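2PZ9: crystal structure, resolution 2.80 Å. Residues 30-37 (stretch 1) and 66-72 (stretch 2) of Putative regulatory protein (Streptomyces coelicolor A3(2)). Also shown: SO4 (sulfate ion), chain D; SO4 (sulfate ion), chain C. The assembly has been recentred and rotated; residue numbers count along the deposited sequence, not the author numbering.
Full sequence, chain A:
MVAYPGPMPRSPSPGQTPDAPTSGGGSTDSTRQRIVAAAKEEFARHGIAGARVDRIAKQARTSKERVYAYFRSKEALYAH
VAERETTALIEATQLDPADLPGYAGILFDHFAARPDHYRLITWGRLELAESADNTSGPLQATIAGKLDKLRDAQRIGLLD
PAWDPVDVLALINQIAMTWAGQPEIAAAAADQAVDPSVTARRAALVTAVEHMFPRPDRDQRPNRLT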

# COMPACT_ATOMS: atom_id res chain seq x y z
N SER A 30 -21.19 -4.64 -25.97
CA SER A 30 -21.25 -6.15 -25.88
C SER A 30 -21.77 -6.63 -24.53
O SER A 30 -22.26 -5.82 -23.74
CB SER A 30 -19.89 -6.78 -26.23
OG SER A 30 -19.38 -7.57 -25.18
N THR A 31 -21.69 -7.94 -24.25
CA THR A 31 -22.23 -8.49 -23.00
C THR A 31 -21.15 -9.01 -22.05
O THR A 31 -21.22 -8.81 -20.83
CB THR A 31 -23.26 -9.59 -23.29
OG1 THR A 31 -24.23 -9.10 -24.23
CG2 THR A 31 -23.99 -10.01 -22.00
N ARG A 32 -20.15 -9.70 -22.59
CA ARG A 32 -18.97 -9.99 -21.81
C ARG A 32 -18.46 -8.66 -21.25
O ARG A 32 -18.21 -8.55 -20.06
CB ARG A 32 -17.91 -10.71 -22.64
CG ARG A 32 -16.81 -11.37 -21.82
CD ARG A 32 -15.64 -11.81 -22.69
NE ARG A 32 -15.28 -10.73 -23.59
CZ ARG A 32 -14.60 -9.65 -23.22
NH1 ARG A 32 -14.17 -9.50 -21.97
NH2 ARG A 32 -14.35 -8.71 -24.12
N GLN A 33 -18.33 -7.64 -22.10
CA GLN A 33 -17.75 -6.36 -21.66
C GLN A 33 -18.54 -5.76 -20.54
O GLN A 33 -17.98 -5.33 -19.53
CB GLN A 33 -17.68 -5.37 -22.78
CG GLN A 33 -16.99 -5.88 -23.98
CD GLN A 33 -17.11 -4.90 -25.13
OE1 GLN A 33 -18.17 -4.28 -25.34
NE2 GLN A 33 -16.02 -4.75 -25.88
N ARG A 34 -19.86 -5.73 -20.73
CA ARG A 34 -20.77 -5.18 -19.74
C ARG A 34 -20.67 -5.89 -18.39
O ARG A 34 -20.67 -5.21 -17.36
CB ARG A 34 -22.20 -5.18 -20.25
CG ARG A 34 -22.61 -3.85 -20.81
CD ARG A 34 -24.09 -3.72 -21.00
NE ARG A 34 -24.56 -4.42 -22.20
CZ ARG A 34 -25.15 -5.61 -22.19
NH1 ARG A 34 -25.36 -6.26 -21.04
NH2 ARG A 34 -25.54 -6.16 -23.32
N ILE A 35 -20.58 -7.22 -18.39
CA ILE A 35 -20.33 -8.01 -17.17
C ILE A 35 -18.99 -7.64 -16.54
O ILE A 35 -18.85 -7.55 -15.32
CB ILE A 35 -20.33 -9.55 -17.45
CG1 ILE A 35 -21.73 -10.08 -17.76
CG2 ILE A 35 -19.71 -10.32 -16.29
CD1 ILE A 35 -21.74 -11.44 -18.46
N VAL A 36 -17.98 -7.47 -17.38
CA VAL A 36 -16.64 -7.19 -16.89
C VAL A 36 -16.60 -5.80 -16.28
O VAL A 36 -16.13 -5.63 -15.16
CB VAL A 36 -15.61 -7.34 -18.03
CG1 VAL A 36 -14.27 -6.63 -17.66
CG2 VAL A 36 -15.42 -8.80 -18.36
N ALA A 37 -17.11 -4.80 -17.00
CA ALA A 37 -17.16 -3.43 -16.50
C ALA A 37 -17.87 -3.37 -15.15
O ALA A 37 -17.39 -2.73 -14.22
CB ALA A 37 -17.84 -2.52 -17.49
S SO4 D . -25.32 -12.30 -24.82
O1 SO4 D . -26.34 -11.70 -23.95
O2 SO4 D . -24.82 -11.35 -25.81
O3 SO4 D . -24.20 -12.78 -24.02
O4 SO4 D . -25.92 -13.43 -25.51
S SO4 C . -13.14 -5.59 -23.48
O1 SO4 C . -14.04 -6.03 -24.54
O2 SO4 C . -11.85 -6.29 -23.59
O3 SO4 C . -12.94 -4.15 -23.62
O4 SO4 C . -13.74 -5.91 -22.17
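Stretch 2, residues 66-72: RVYAYFR

Stretch 2 enters as the closing part of a helix, residues 66-70, and leaves helical geometry at Phe71, the first residue with non-helical phi/psi (-125°/136°). Its helix crosses helix 32-37 of stretch 1 almost at a right angle, with a signed crossing angle of -98° and a closest axial approach of 10.7 Å. The backbones come nearest at two places, with CA-CA distances of 7.3 Å between Arg32 and Tyr70 and 7.0 Å between Ile35 and Val67. No hydrogen bond joins the two stretches directly, and the 330 Å² they bury is covered largely through apolar packing.

Ser30 makes no contact with stretch 2. At Thr31, CB lies 4.1 Å from Tyr70 OH, and the two side chains share the sulfate of chain D: Thr31 OG1 donates to its O2 at 2.8 Å and Tyr70 OH to its O3 at 2.6 Å, so the anion bridges the stretches. Arg32 sets its CB 3.7 Å from Tyr70 CE2 and its CG 4.4 Å from Phe71 CZ. The aliphatic base of the side chain thus packs on the aromatic residues, while its end leads away and Arg32 NH2 makes a weak 2.7 Å hydrogen bond to O1 of the sulfate of chain C. Gln33 and Arg34 are out of reach of stretch 2.

One helical turn after Thr31, Ile35 forms the centre of the contact. Its CB points toward stretch 2, and its chi1 m, chi2 t conformation places Ile35 CD1 4.0 Å from Val67 CA and 3.9 Å from Tyr70 CD1; Ile35 CG1 is 4.2 Å from Val67 CG2, and Ile35 CG2 approaches Phe71 CE1 to 3.6 Å. Val36, directed sideways, extends the apolar patch, with CG2 4.1 Å from Phe71 CZ. Ala37 lies beyond the contact.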

# COMPACT_ATOMS: atom_id res chain seq x y z
N ARG A 66 -26.56 -16.05 -17.18
CA ARG A 66 -25.69 -15.58 -18.27
C ARG A 66 -24.24 -15.39 -17.81
O ARG A 66 -23.30 -15.87 -18.46
CB ARG A 66 -26.21 -14.26 -18.82
CG ARG A 66 -26.14 -14.16 -20.31
CD ARG A 66 -27.53 -14.29 -20.92
NE ARG A 66 -27.55 -15.05 -22.18
CZ ARG A 66 -26.51 -15.66 -22.76
NH1 ARG A 66 -25.29 -15.61 -22.22
NH2 ARG A 66 -26.68 -16.32 -23.90
N VAL A 67 -24.08 -14.70 -16.68
CA VAL A 67 -22.77 -14.46 -16.10
C VAL A 67 -22.01 -15.79 -15.99
O VAL A 67 -20.87 -15.91 -16.47
CB VAL A 67 -22.90 -13.77 -14.72
CG1 VAL A 67 -21.54 -13.59 -14.06
CG2 VAL A 67 -23.62 -12.42 -14.86
N TYR A 68 -22.67 -16.78 -15.41
CA TYR A 68 -22.09 -18.09 -15.20
C TYR A 68 -21.88 -18.91 -16.48
O TYR A 68 -21.28 -19.98 -16.42
CB TYR A 68 -22.92 -18.90 -14.20
CG TYR A 68 -22.94 -18.35 -12.78
CD1 TYR A 68 -21.75 -18.05 -12.08
CD2 TYR A 68 -24.15 -18.17 -12.11
CE1 TYR A 68 -21.78 -17.57 -10.76
CE2 TYR A 68 -24.19 -17.68 -10.80
CZ TYR A 68 -23.01 -17.39 -10.12
OH TYR A 68 -23.10 -16.91 -8.83
N ALA A 69 -22.37 -18.43 -17.61
CA ALA A 69 -22.00 -19.06 -18.88
C ALA A 69 -20.57 -18.63 -19.24
O ALA A 69 -19.74 -19.47 -19.58
CB ALA A 69 -22.98 -18.72 -19.97
N TYR A 70 -20.27 -17.34 -19.13
CA TYR A 70 -18.93 -16.86 -19.42
C TYR A 70 -17.94 -17.31 -18.36
O TYR A 70 -16.83 -17.72 -18.66
CB TYR A 70 -18.90 -15.33 -19.51
CG TYR A 70 -19.61 -14.77 -20.73
CD1 TYR A 70 -21.00 -14.55 -20.71
CD2 TYR A 70 -18.90 -14.48 -21.90
CE1 TYR A 70 -21.67 -14.07 -21.83
CE2 TYR A 70 -19.56 -13.98 -23.02
CZ TYR A 70 -20.95 -13.78 -22.98
OH TYR A 70 -21.62 -13.30 -24.08
N PHE A 71 -18.36 -17.25 -17.10
CA PHE A 71 -17.43 -17.47 -16.02
C PHE A 71 -17.93 -18.57 -15.10
O PHE A 71 -19.11 -18.61 -14.76
CB PHE A 71 -17.21 -16.18 -15.24
CG PHE A 71 -16.86 -15.00 -16.13
CD1 PHE A 71 -17.84 -14.09 -16.51
CD2 PHE A 71 -15.55 -14.80 -16.56
CE1 PHE A 71 -17.52 -12.99 -17.32
CE2 PHE A 71 -15.22 -13.72 -17.37
CZ PHE A 71 -16.20 -12.80 -17.75
N ARG A 72 -17.03 -19.46 -14.72
CA ARG A 72 -17.35 -20.60 -13.87
C ARG A 72 -17.91 -20.18 -12.49
O ARG A 72 -18.84 -20.80 -11.98
CB ARG A 72 -16.06 -21.41 -13.75
CG ARG A 72 -16.11 -22.63 -12.92
CD ARG A 72 -14.67 -23.10 -12.84
NE ARG A 72 -14.55 -24.34 -12.09
CZ ARG A 72 -14.64 -25.55 -12.63
NH1 ARG A 72 -14.86 -25.71 -13.93
NH2 ARG A 72 -14.52 -26.62 -11.85